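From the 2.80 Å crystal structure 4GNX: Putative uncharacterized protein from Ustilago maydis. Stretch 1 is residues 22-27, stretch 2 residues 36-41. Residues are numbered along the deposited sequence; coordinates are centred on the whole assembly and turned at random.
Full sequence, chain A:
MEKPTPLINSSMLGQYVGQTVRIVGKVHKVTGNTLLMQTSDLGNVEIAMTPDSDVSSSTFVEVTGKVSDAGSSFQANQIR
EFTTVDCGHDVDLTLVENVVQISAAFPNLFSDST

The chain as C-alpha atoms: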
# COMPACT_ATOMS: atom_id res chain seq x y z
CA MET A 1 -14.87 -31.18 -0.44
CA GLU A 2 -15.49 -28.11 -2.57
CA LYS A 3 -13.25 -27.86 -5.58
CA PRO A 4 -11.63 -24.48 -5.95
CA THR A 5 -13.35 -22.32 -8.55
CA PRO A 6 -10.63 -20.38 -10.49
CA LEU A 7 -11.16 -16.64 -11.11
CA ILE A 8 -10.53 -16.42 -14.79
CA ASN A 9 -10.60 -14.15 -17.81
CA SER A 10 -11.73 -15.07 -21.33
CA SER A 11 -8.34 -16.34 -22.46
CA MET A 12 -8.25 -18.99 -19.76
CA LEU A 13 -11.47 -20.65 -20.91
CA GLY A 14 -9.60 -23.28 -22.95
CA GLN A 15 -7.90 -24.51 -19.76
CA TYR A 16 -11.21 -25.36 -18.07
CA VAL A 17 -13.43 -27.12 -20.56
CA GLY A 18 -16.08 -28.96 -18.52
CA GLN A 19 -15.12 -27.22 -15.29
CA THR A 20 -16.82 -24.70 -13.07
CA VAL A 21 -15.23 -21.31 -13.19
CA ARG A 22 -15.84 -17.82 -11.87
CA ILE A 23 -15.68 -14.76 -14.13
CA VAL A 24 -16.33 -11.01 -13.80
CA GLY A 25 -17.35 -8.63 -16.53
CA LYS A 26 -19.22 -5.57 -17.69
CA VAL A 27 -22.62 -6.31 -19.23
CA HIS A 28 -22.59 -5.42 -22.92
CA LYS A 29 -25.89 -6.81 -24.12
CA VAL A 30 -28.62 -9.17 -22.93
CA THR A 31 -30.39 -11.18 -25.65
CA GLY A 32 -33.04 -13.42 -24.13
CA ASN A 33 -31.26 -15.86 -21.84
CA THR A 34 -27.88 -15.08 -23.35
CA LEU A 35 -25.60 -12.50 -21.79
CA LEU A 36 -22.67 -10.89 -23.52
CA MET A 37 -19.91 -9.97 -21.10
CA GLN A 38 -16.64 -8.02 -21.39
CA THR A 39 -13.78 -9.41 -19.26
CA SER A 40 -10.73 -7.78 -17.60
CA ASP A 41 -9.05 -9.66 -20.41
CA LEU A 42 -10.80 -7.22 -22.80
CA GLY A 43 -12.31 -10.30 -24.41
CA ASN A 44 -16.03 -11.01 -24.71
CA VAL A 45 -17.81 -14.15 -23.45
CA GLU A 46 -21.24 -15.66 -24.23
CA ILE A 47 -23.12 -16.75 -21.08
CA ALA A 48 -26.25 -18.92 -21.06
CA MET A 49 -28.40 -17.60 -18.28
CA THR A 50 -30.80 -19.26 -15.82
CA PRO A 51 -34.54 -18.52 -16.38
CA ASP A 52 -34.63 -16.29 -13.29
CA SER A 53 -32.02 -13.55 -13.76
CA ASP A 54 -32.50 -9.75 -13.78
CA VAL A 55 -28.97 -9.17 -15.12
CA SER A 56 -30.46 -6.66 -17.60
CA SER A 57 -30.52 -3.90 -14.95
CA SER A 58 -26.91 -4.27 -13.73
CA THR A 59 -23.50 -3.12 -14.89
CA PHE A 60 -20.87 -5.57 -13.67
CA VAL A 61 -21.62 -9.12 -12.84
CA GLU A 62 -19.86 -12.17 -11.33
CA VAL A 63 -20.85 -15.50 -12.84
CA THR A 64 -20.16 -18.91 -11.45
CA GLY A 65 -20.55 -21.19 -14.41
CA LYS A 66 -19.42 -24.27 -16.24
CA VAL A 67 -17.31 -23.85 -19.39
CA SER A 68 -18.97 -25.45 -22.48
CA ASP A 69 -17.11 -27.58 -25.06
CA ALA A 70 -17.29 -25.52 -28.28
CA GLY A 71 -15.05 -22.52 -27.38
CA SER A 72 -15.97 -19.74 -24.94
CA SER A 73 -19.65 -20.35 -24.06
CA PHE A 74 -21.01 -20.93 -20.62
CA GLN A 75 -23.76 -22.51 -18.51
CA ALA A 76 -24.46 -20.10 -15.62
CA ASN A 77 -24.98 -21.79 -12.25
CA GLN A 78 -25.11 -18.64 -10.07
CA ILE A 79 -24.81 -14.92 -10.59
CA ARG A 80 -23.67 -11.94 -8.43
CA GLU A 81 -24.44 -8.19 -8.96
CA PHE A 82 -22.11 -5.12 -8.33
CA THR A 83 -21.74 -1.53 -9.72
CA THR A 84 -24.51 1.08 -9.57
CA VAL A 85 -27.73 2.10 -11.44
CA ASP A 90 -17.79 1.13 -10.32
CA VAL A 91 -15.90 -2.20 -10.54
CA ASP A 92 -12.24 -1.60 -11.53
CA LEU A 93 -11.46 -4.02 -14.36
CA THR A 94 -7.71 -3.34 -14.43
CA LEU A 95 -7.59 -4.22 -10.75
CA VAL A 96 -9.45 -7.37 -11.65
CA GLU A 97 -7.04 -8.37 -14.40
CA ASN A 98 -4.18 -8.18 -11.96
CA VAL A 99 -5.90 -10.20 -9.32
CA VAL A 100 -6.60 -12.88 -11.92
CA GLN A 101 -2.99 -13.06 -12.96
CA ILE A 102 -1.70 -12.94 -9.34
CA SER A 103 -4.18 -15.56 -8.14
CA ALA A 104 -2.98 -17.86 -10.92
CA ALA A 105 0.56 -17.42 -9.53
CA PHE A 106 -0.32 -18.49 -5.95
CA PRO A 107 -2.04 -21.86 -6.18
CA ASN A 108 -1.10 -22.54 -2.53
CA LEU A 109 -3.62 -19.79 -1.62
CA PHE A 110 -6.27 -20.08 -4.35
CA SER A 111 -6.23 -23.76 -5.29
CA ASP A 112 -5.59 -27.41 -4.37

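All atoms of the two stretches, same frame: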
# COMPACT_ATOMS: atom_id res chain seq x y z
N ARG A 22 -15.26 -19.05 -12.35
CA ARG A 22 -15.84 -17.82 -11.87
C ARG A 22 -15.28 -16.71 -12.73
O ARG A 22 -14.08 -16.68 -12.97
CB ARG A 22 -15.44 -17.63 -10.42
CG ARG A 22 -16.13 -16.47 -9.74
CD ARG A 22 -16.17 -16.70 -8.23
NE ARG A 22 -17.22 -17.65 -7.87
CZ ARG A 22 -17.34 -18.21 -6.68
NH1 ARG A 22 -16.49 -17.91 -5.73
NH2 ARG A 22 -18.32 -19.08 -6.44
N ILE A 23 -16.13 -15.82 -13.21
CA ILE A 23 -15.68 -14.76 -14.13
C ILE A 23 -16.47 -13.46 -13.93
O ILE A 23 -17.69 -13.49 -13.69
CB ILE A 23 -15.68 -15.24 -15.60
CG1 ILE A 23 -15.34 -14.10 -16.54
CG2 ILE A 23 -17.03 -15.75 -16.03
CD1 ILE A 23 -14.63 -14.53 -17.81
N VAL A 24 -15.75 -12.33 -14.01
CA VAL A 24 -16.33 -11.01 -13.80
C VAL A 24 -16.29 -10.19 -15.08
O VAL A 24 -15.29 -10.18 -15.79
CB VAL A 24 -15.58 -10.21 -12.72
CG1 VAL A 24 -16.28 -8.87 -12.46
CG2 VAL A 24 -15.50 -10.98 -11.41
N GLY A 25 -17.35 -9.46 -15.35
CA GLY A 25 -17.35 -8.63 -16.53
C GLY A 25 -18.44 -7.60 -16.55
O GLY A 25 -19.37 -7.67 -15.76
N LYS A 26 -18.27 -6.64 -17.45
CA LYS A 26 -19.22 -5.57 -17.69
C LYS A 26 -20.25 -6.07 -18.69
O LYS A 26 -19.91 -6.65 -19.71
CB LYS A 26 -18.50 -4.35 -18.28
CG LYS A 26 -19.09 -2.99 -17.95
CD LYS A 26 -20.18 -2.57 -18.91
CE LYS A 26 -20.39 -1.07 -18.87
NZ LYS A 26 -21.57 -0.68 -19.71
N VAL A 27 -21.53 -5.86 -18.37
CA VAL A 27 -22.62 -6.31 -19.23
C VAL A 27 -22.69 -5.45 -20.48
O VAL A 27 -22.85 -4.23 -20.39
CB VAL A 27 -23.98 -6.29 -18.49
CG1 VAL A 27 -25.10 -6.71 -19.43
CG2 VAL A 27 -23.93 -7.22 -17.29
N LEU A 36 -24.00 -11.16 -23.02
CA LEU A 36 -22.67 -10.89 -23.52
C LEU A 36 -21.88 -10.04 -22.53
O LEU A 36 -22.30 -8.94 -22.14
CB LEU A 36 -22.70 -10.24 -24.90
CG LEU A 36 -21.38 -10.37 -25.68
CD1 LEU A 36 -20.96 -11.82 -25.83
CD2 LEU A 36 -21.51 -9.71 -27.04
N MET A 37 -20.73 -10.56 -22.14
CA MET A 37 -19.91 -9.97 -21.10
C MET A 37 -18.50 -9.60 -21.59
O MET A 37 -17.86 -10.36 -22.32
CB MET A 37 -19.83 -10.96 -19.96
CG MET A 37 -19.09 -10.44 -18.76
SD MET A 37 -18.70 -11.75 -17.58
CE MET A 37 -20.36 -12.21 -17.08
N GLN A 38 -18.03 -8.42 -21.18
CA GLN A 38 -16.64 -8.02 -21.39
C GLN A 38 -15.80 -8.33 -20.14
O GLN A 38 -16.18 -7.96 -19.04
CB GLN A 38 -16.55 -6.55 -21.80
CG GLN A 38 -15.15 -5.96 -21.76
CD GLN A 38 -14.95 -4.82 -22.73
OE1 GLN A 38 -15.89 -4.10 -23.08
NE2 GLN A 38 -13.71 -4.64 -23.17
N THR A 39 -14.67 -9.00 -20.34
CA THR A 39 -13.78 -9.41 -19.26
C THR A 39 -12.62 -8.43 -19.07
O THR A 39 -12.31 -7.67 -19.97
CB THR A 39 -13.17 -10.79 -19.53
OG1 THR A 39 -14.13 -11.62 -20.16
CG2 THR A 39 -12.88 -11.44 -18.23
N SER A 40 -11.98 -8.48 -17.89
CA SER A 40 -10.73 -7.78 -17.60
C SER A 40 -9.71 -8.02 -18.69
O SER A 40 -8.87 -7.18 -18.99
CB SER A 40 -10.16 -8.25 -16.27
OG SER A 40 -9.94 -9.65 -16.28
N ASP A 41 -9.80 -9.21 -19.27
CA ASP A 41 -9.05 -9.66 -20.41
C ASP A 41 -9.21 -8.75 -21.63
O ASP A 41 -8.38 -8.77 -22.53
CB ASP A 41 -9.61 -11.02 -20.79
CG ASP A 41 -8.58 -11.94 -21.37
OD1 ASP A 41 -8.91 -12.64 -22.35
OD2 ASP A 41 -7.45 -11.97 -20.87

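Backbone pairing carries this contact. Residues 22-27 lie within one β-strand; in the second stretch a strand already under way at Leu-36 includes Met-37 and Gln-38, and Ser-40 and Asp-41 are loop. The two strands join through an antiparallel bridge centred on Lys-26 and Gln-38, whose CA atoms lie 5.1 Å apart. Two hydrogen bonds close that pair. Gln-38 N donates to Lys-26 O at 3.0 Å with an N-H...O angle of 175°, close to linear; Lys-26 N donates to Gln-38 O at 2.9 Å, but at 141° this bond is more bent, and the carbonyl position is less certain because the oxygen crowds a neighbouring atom in the model. One step along, Val-27 faces Met-37 as a non-hydrogen-bonded pair with CA atoms 4.9 Å apart. Here Met-37 CA approaches Lys-26 O at 3.6 Å, a CA-H...O contact with an angle of 142° at the hydrogen. The strand axes come within 4.3 Å, yet their N-to-C directions differ by 113°, far from the 180° of straight antiparallel strands, so the close pairing is local.

Side-chain packing is mainly apolar and gathers around Met-37 and Thr-39. The Met-37 side chain, with chi1 and chi2 both t and chi3 m, extends across the glycine: its CG lies 3.4 Å from Gly-25 CA. An ideal CB on Gly-25 would fall 2.1 Å from Met-37 CG, so the thioether chain occupies space that a side chain there would need. Further along, Met-37 SD reaches Ile-23 CG1 at 4.2 Å, and Ile-23 CD1 meets Thr-39 CG2 at 3.6 Å, a methyl-to-methyl contact that keeps apolar surface together.

Lys-26 and Gln-38 direct their CB atoms to the other face of the sheet from Val-27 and Met-37. The lysine's end then leads away from the partner strand, and the hydrogen bonds between this pair are made by main-chain atoms. Together the stretches bury 351 Å².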